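Probable aminotransferase (PDB 5YKR) belongs to the class-III aminotransferases, a family of pyridoxal-phosphate-dependent enzymes, and carries the cofactor bound covalently to a lysine. Local coordinates at residues Glu226-Met229 / Gly233-Pro236; Ala360-Gly365 / Ala384-Leu389; Pro376-Arg381 / His393-Gly398. All coordinates share one frame; numbering follows the deposited sequence.

Interaction 1: residues Glu226-Met229 / Gly233-Pro236; sequences EPFM and GMVP
M229 and V235 form a single antiparallel, hydrogen-bonded bridge that pinches together the loop running from strand 220-225 to helix 241-251. This motif lies in the part of the aminotransferase fold built on the seven-stranded mixed sheet. M229 N donates to V235 O at 3.0 Å, and V235 N donates to M229 O at 2.9 Å. M229 O is also approached by M234 CA at 3.2 Å, so this oxygen takes one hydrogen bond and one weaker CA-H...O contact. On one flank of the bridge M229 and V235 lie side by side, CB to CB at 3.8 Å. On the other, the F228 ring is swung beside its own carbonyl carbon (chi1 -174°) and lies under P236. The CA of P236 stands 3.8 Å from the F228 ring centroid, 14° off the normal, a CH-pi contact over the face. M234 CB meets the ring edge in plane, 3.7 Å from F228 CE1. Farther out, F228 and M234 both pack on T380 and I382 of strand 378-382. The turn between the segments is tied back by E226 OE2, which is hydrogen-bonded to T230 OG1, while P227 O is bonded to H242 NE2 at the start of helix 241-251.

Interaction 2: residues Ala360-Gly365 / Ala384-Leu389; sequences AQLEAG and ARVEYL
E363, whose backbone leans on V386, has its carboxylate gripped by two arginines: E363 OE1 makes a salt bridge to R381 NE, and E363 OE2 is paired with R367 NH2, one helical turn farther along. Both charges would be expected to keep the carboxylate ionised. CG stands anti to the backbone N (chi1 176°), and the chain runs on extended to reach R381, so that only the root of the side chain is left against the strand. There E363 CA comes within 3.9 Å of V386 CG1, and E363 CB within 4.1 Å of the same methyl. The short CA-CA separation of 6.2 Å between E363 and V386 reflects this small interface, in which one valine branch meets the helix backbone almost directly. The contact is a helix-on-sheet packing: helix 349-372 covers a face of the three-stranded antiparallel sheet in which strands 378-382 and 385-389 form a hairpin and 430-432 follows beside 385-389. V386 points its side chain toward the helix, while its neighbour E387 points away from it. Beside E363, L362 brings one methyl branch to the valine, crossing it at a slant, with CD2 3.7 Å from V386 CG1 and 4.0 Å from V386 CB. L362 also packs on A431 of strand 430-432 and on V442 and H445 of helix 439-456, which places it in a cluster joining two helices to the sheet. Across the hairpin the two branches of V386 divide their neighbours. V386 CG1 also meets V379 CG2, whereas V386 CG2 lies beside R381 CG, against the aliphatic part of the arginine that holds E363.

Interaction 3: residues Pro376-Arg381 / His393-Gly398; sequences PWHVTR and HAPRNG
H378 lays one face of its imidazole ring against the backbone of H393 and A394, in the middle of the loop that leads from strand 385-389 to helix 398-402. The peptide between H393 and A394 passes over this face: A394 N sits 3.7 Å above the plane, over the ring centre, and H393 C is displaced toward the rim. A CH-pi contact joins it, with A394 CA 3.8 Å from the H378 ring centroid and 30° off the normal. Ordinary packing extends the contact to P395, whose CD lies 3.7 Å from H378 NE2, the two side chains meeting at a slant. Here strand 378-382, an outermost strand of the three-stranded sheet, receives the returning loop, and P395 also packs on L389 of the neighbouring strand. Chi1 of 69° sets H378 CG between the backbone N and carbonyl carbon, which turns the ring toward the loop. One hydrogen bond from outside the two segments holds the ring: ND1 is bonded to M391 O, in the same loop. H393 O is also near, 3.1 Å from H378 CE1 and 3.3 Å from H378 ND1, but its angle to ND1 is too poor for a bond. Farther along the loop, N397 N-caps helix 398-402 through OD1 to E400 N, and R396 forms a salt bridge with E400. Because a carbonyl can only accept, the bond to M391 implies a proton on ND1; in a neutral ring NE2, facing A394 CA and P395 CD, would then be the unprotonated nitrogen.

How the interactions relate
From the N terminus, interaction 1 comes first and closes a tight loop, with three residues between its segments, before the other two open. Interactions 2 and 3 cross: their segments alternate as 360-365, 376-381, 384-389 and 393-398, so they share one hairpin, interaction 2 using its strand 385-389 and interaction 3 its strand 378-382. Interaction 2 ties that hairpin to helix 349-372, and interaction 3 brings the following loop back onto its first strand. Interaction 1 abuts both: M234 CE reaches R385 CG and E387 CB, and V235 CG1 lies near N397 CA. N206 ND2, bonded to P236 O and R396 O, further joins the loop beyond strand 220-225 to the one before helix 398-402.

Interaction 1: residues Glu226-Met229 / Gly233-Pro236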
# COMPACT_ATOMS: atom_id res chain seq x y z
N GLU A 226 -11.44 1.61 15.90
CA GLU A 226 -11.44 0.21 16.31
C GLU A 226 -12.65 -0.00 17.22
O GLU A 226 -13.07 0.91 17.94
CB GLU A 226 -10.18 -0.16 17.06
CG GLU A 226 -8.90 -0.09 16.24
CD GLU A 226 -7.76 -0.63 17.08
OE1 GLU A 226 -7.17 0.17 17.89
OE2 GLU A 226 -7.46 -1.84 16.98
N PRO A 227 -13.20 -1.22 17.25
CA PRO A 227 -14.29 -1.48 18.21
C PRO A 227 -13.83 -1.66 19.66
O PRO A 227 -14.65 -1.64 20.58
CB PRO A 227 -14.93 -2.76 17.64
CG PRO A 227 -13.79 -3.48 16.98
CD PRO A 227 -12.87 -2.42 16.44
N PHE A 228 -12.52 -1.84 19.81
CA PHE A 228 -11.85 -2.06 21.09
C PHE A 228 -10.45 -1.55 20.80
O PHE A 228 -9.84 -2.02 19.83
CB PHE A 228 -11.95 -3.57 21.37
CG PHE A 228 -11.46 -4.03 22.71
CD1 PHE A 228 -10.14 -3.94 23.09
CD2 PHE A 228 -12.35 -4.71 23.54
CE1 PHE A 228 -9.73 -4.42 24.32
CE2 PHE A 228 -11.97 -5.17 24.78
CZ PHE A 228 -10.65 -5.03 25.15
N MET A 229 -10.00 -0.49 21.49
CA MET A 229 -8.74 0.12 21.06
C MET A 229 -7.58 -0.80 21.42
O MET A 229 -7.56 -1.41 22.50
CB MET A 229 -8.54 1.51 21.67
CG MET A 229 -9.70 2.43 21.44
SD MET A 229 -9.46 4.12 22.09
CE MET A 229 -8.17 4.76 21.02
N GLY A 233 -1.95 0.41 24.39
CA GLY A 233 -2.52 -0.63 25.21
C GLY A 233 -3.97 -0.89 24.78
O GLY A 233 -4.43 -0.37 23.74
N MET A 234 -4.69 -1.65 25.57
CA MET A 234 -6.06 -1.99 25.23
C MET A 234 -7.08 -1.18 25.99
O MET A 234 -7.01 -1.09 27.19
CB MET A 234 -6.31 -3.46 25.50
CG MET A 234 -5.62 -4.34 24.50
SD MET A 234 -5.85 -6.11 24.91
CE MET A 234 -5.03 -6.75 23.49
N VAL A 235 -8.02 -0.58 25.26
CA VAL A 235 -9.10 0.21 25.86
C VAL A 235 -10.43 -0.45 25.49
O VAL A 235 -10.92 -0.33 24.33
CB VAL A 235 -9.10 1.69 25.40
CG1 VAL A 235 -10.16 2.45 26.21
CG2 VAL A 235 -7.69 2.30 25.53
N PRO A 236 -11.02 -1.17 26.43
CA PRO A 236 -12.31 -1.76 26.12
C PRO A 236 -13.43 -0.74 25.98
O PRO A 236 -13.40 0.31 26.64
CB PRO A 236 -12.60 -2.63 27.37
CG PRO A 236 -11.32 -2.76 28.08
CD PRO A 236 -10.54 -1.53 27.77

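Interaction 2: residues Ala360-Gly365 / Ala384-Leu389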
# COMPACT_ATOMS: atom_id res chain seq x y z
N ALA A 360 -5.80 -17.43 26.77
CA ALA A 360 -6.33 -17.40 28.13
C ALA A 360 -5.33 -17.88 29.12
O ALA A 360 -5.21 -17.31 30.20
CB ALA A 360 -7.58 -18.23 28.21
N GLN A 361 -4.56 -18.92 28.76
CA GLN A 361 -3.50 -19.43 29.63
C GLN A 361 -2.44 -18.32 29.86
O GLN A 361 -1.97 -18.10 30.96
CB GLN A 361 -2.87 -20.69 29.01
CG GLN A 361 -1.67 -21.33 29.76
CD GLN A 361 -0.86 -22.32 28.90
OE1 GLN A 361 -1.32 -22.74 27.83
NE2 GLN A 361 0.35 -22.70 29.37
N LEU A 362 -2.06 -17.63 28.78
CA LEU A 362 -1.04 -16.60 28.85
C LEU A 362 -1.53 -15.43 29.73
O LEU A 362 -0.79 -14.96 30.61
CB LEU A 362 -0.66 -16.15 27.42
CG LEU A 362 0.57 -15.24 27.31
CD1 LEU A 362 1.27 -15.46 25.96
CD2 LEU A 362 0.21 -13.79 27.53
N GLU A 363 -2.77 -15.02 29.51
CA GLU A 363 -3.41 -13.96 30.29
C GLU A 363 -3.43 -14.32 31.79
O GLU A 363 -3.05 -13.52 32.63
CB GLU A 363 -4.84 -13.75 29.81
CG GLU A 363 -5.64 -12.74 30.63
CD GLU A 363 -7.14 -12.82 30.37
OE1 GLU A 363 -7.62 -13.78 29.71
OE2 GLU A 363 -7.84 -11.89 30.81
N ALA A 364 -3.88 -15.52 32.10
CA ALA A 364 -3.97 -15.96 33.50
C ALA A 364 -2.60 -15.94 34.17
O ALA A 364 -2.48 -15.53 35.34
CB ALA A 364 -4.61 -17.34 33.56
N GLY A 365 -1.57 -16.38 33.45
CA GLY A 365 -0.21 -16.34 33.98
C GLY A 365 0.30 -14.92 34.26
O GLY A 365 0.84 -14.65 35.31
N ALA A 384 -7.45 -13.93 20.92
CA ALA A 384 -6.09 -14.41 20.79
C ALA A 384 -5.01 -13.42 21.23
O ALA A 384 -3.82 -13.77 21.22
CB ALA A 384 -5.82 -14.83 19.37
N ARG A 385 -5.40 -12.17 21.57
CA ARG A 385 -4.45 -11.10 21.78
C ARG A 385 -4.50 -10.63 23.24
O ARG A 385 -5.59 -10.36 23.74
CB ARG A 385 -4.82 -9.94 20.81
CG ARG A 385 -3.84 -8.80 20.72
CD ARG A 385 -4.40 -7.69 19.84
NE ARG A 385 -3.36 -6.70 19.62
CZ ARG A 385 -2.44 -6.75 18.62
NH1 ARG A 385 -2.47 -7.70 17.70
NH2 ARG A 385 -1.46 -5.88 18.61
N VAL A 386 -3.33 -10.58 23.90
CA VAL A 386 -3.24 -10.28 25.34
C VAL A 386 -2.27 -9.11 25.55
O VAL A 386 -1.15 -9.15 25.02
CB VAL A 386 -2.69 -11.51 26.10
CG1 VAL A 386 -2.52 -11.26 27.60
CG2 VAL A 386 -3.61 -12.72 25.87
N GLU A 387 -2.67 -8.10 26.34
CA GLU A 387 -1.75 -6.97 26.58
C GLU A 387 -1.92 -6.45 27.99
O GLU A 387 -3.04 -6.28 28.46
CB GLU A 387 -2.03 -5.86 25.55
CG GLU A 387 -1.13 -4.64 25.66
CD GLU A 387 -0.94 -3.88 24.36
OE1 GLU A 387 -1.72 -4.15 23.40
OE2 GLU A 387 -0.05 -2.97 24.31
N TYR A 388 -0.79 -6.08 28.58
CA TYR A 388 -0.80 -5.42 29.87
C TYR A 388 -0.43 -3.91 29.75
O TYR A 388 0.12 -3.45 28.71
CB TYR A 388 0.07 -6.13 30.90
CG TYR A 388 1.45 -6.48 30.44
CD1 TYR A 388 2.54 -5.60 30.65
CD2 TYR A 388 1.72 -7.70 29.83
CE1 TYR A 388 3.80 -5.92 30.21
CE2 TYR A 388 3.00 -8.04 29.43
CZ TYR A 388 4.04 -7.16 29.66
OH TYR A 388 5.31 -7.41 29.27
N LEU A 389 -0.81 -3.16 30.76
CA LEU A 389 -0.61 -1.71 30.82
C LEU A 389 -0.18 -1.39 32.24
O LEU A 389 -0.63 -2.04 33.21
CB LEU A 389 -1.93 -0.98 30.53
CG LEU A 389 -2.26 -0.39 29.17
CD1 LEU A 389 -3.67 0.16 29.18
CD2 LEU A 389 -1.21 0.62 28.68

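Interaction 3: residues Pro376-Arg381 / His393-Gly398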
# COMPACT_ATOMS: atom_id res chain seq x y z
N PRO A 376 1.15 -2.26 40.24
CA PRO A 376 -0.01 -1.45 39.90
C PRO A 376 -0.26 -1.47 38.40
O PRO A 376 -0.33 -0.43 37.73
CB PRO A 376 0.43 -0.04 40.38
CG PRO A 376 1.91 -0.02 40.15
CD PRO A 376 2.36 -1.41 40.46
N TRP A 377 -0.39 -2.68 37.87
CA TRP A 377 -0.54 -2.93 36.43
C TRP A 377 -1.77 -3.84 36.25
O TRP A 377 -2.27 -4.44 37.21
CB TRP A 377 0.66 -3.70 35.88
CG TRP A 377 2.03 -3.08 35.96
CD1 TRP A 377 2.40 -1.94 36.63
CD2 TRP A 377 3.23 -3.58 35.37
NE1 TRP A 377 3.73 -1.71 36.46
CE2 TRP A 377 4.27 -2.71 35.70
CE3 TRP A 377 3.51 -4.68 34.55
CZ2 TRP A 377 5.56 -2.90 35.25
CZ3 TRP A 377 4.79 -4.86 34.11
CH2 TRP A 377 5.81 -3.98 34.47
N HIS A 378 -2.24 -3.97 35.00
CA HIS A 378 -3.32 -4.93 34.73
C HIS A 378 -3.11 -5.52 33.35
O HIS A 378 -2.36 -4.96 32.54
CB HIS A 378 -4.73 -4.31 34.83
CG HIS A 378 -5.04 -3.35 33.74
ND1 HIS A 378 -4.57 -2.06 33.73
CD2 HIS A 378 -5.70 -3.53 32.58
CE1 HIS A 378 -4.93 -1.48 32.59
NE2 HIS A 378 -5.64 -2.36 31.88
N VAL A 379 -3.80 -6.61 33.11
CA VAL A 379 -3.77 -7.29 31.83
C VAL A 379 -5.16 -7.50 31.30
O VAL A 379 -6.10 -7.77 32.05
CB VAL A 379 -2.96 -8.63 31.92
CG1 VAL A 379 -3.61 -9.71 32.81
CG2 VAL A 379 -2.71 -9.23 30.55
N THR A 380 -5.26 -7.40 29.95
CA THR A 380 -6.52 -7.53 29.21
C THR A 380 -6.34 -8.50 28.04
O THR A 380 -5.28 -8.58 27.47
CB THR A 380 -6.95 -6.15 28.67
OG1 THR A 380 -7.13 -5.27 29.79
CG2 THR A 380 -8.25 -6.21 27.90
N ARG A 381 -7.40 -9.24 27.69
CA ARG A 381 -7.39 -10.16 26.54
C ARG A 381 -8.61 -9.90 25.66
O ARG A 381 -9.73 -9.69 26.14
CB ARG A 381 -7.38 -11.62 27.02
CG ARG A 381 -7.43 -12.63 25.86
CD ARG A 381 -7.21 -14.04 26.32
NE ARG A 381 -8.37 -14.55 27.05
CZ ARG A 381 -9.41 -15.14 26.50
NH1 ARG A 381 -9.50 -15.31 25.17
NH2 ARG A 381 -10.39 -15.60 27.29
N HIS A 393 -6.08 -0.15 36.83
CA HIS A 393 -7.42 -0.45 36.34
C HIS A 393 -7.45 -0.25 34.82
O HIS A 393 -6.65 0.49 34.28
CB HIS A 393 -8.43 0.50 36.99
CG HIS A 393 -8.47 0.43 38.50
ND1 HIS A 393 -9.01 -0.64 39.19
CD2 HIS A 393 -8.06 1.31 39.44
CE1 HIS A 393 -8.91 -0.43 40.49
NE2 HIS A 393 -8.35 0.76 40.67
N ALA A 394 -8.37 -0.92 34.14
CA ALA A 394 -8.54 -0.70 32.73
C ALA A 394 -8.77 0.80 32.45
O ALA A 394 -9.56 1.45 33.14
CB ALA A 394 -9.72 -1.51 32.21
N PRO A 395 -8.11 1.32 31.42
CA PRO A 395 -8.32 2.71 31.06
C PRO A 395 -9.71 2.97 30.53
O PRO A 395 -10.27 2.11 29.83
CB PRO A 395 -7.26 2.93 29.96
CG PRO A 395 -7.13 1.58 29.29
CD PRO A 395 -7.21 0.62 30.47
N ARG A 396 -10.26 4.12 30.81
CA ARG A 396 -11.58 4.49 30.29
C ARG A 396 -11.47 5.00 28.85
O ARG A 396 -12.45 5.02 28.15
CB ARG A 396 -12.21 5.59 31.16
CG ARG A 396 -12.65 5.08 32.52
CD ARG A 396 -13.22 6.23 33.33
NE ARG A 396 -12.08 6.98 33.85
CZ ARG A 396 -11.86 7.27 35.14
NH1 ARG A 396 -12.74 6.95 36.09
NH2 ARG A 396 -10.76 7.92 35.46
N ASN A 397 -10.29 5.51 28.48
CA ASN A 397 -10.08 6.06 27.17
C ASN A 397 -8.59 6.03 26.80
O ASN A 397 -7.74 5.69 27.63
CB ASN A 397 -10.70 7.46 27.06
CG ASN A 397 -10.21 8.39 28.16
OD1 ASN A 397 -9.00 8.53 28.37
ND2 ASN A 397 -11.15 9.03 28.86
N GLY A 398 -8.29 6.38 25.55
CA GLY A 398 -6.94 6.39 25.10
C GLY A 398 -6.05 7.38 25.82
O GLY A 398 -4.89 7.08 26.08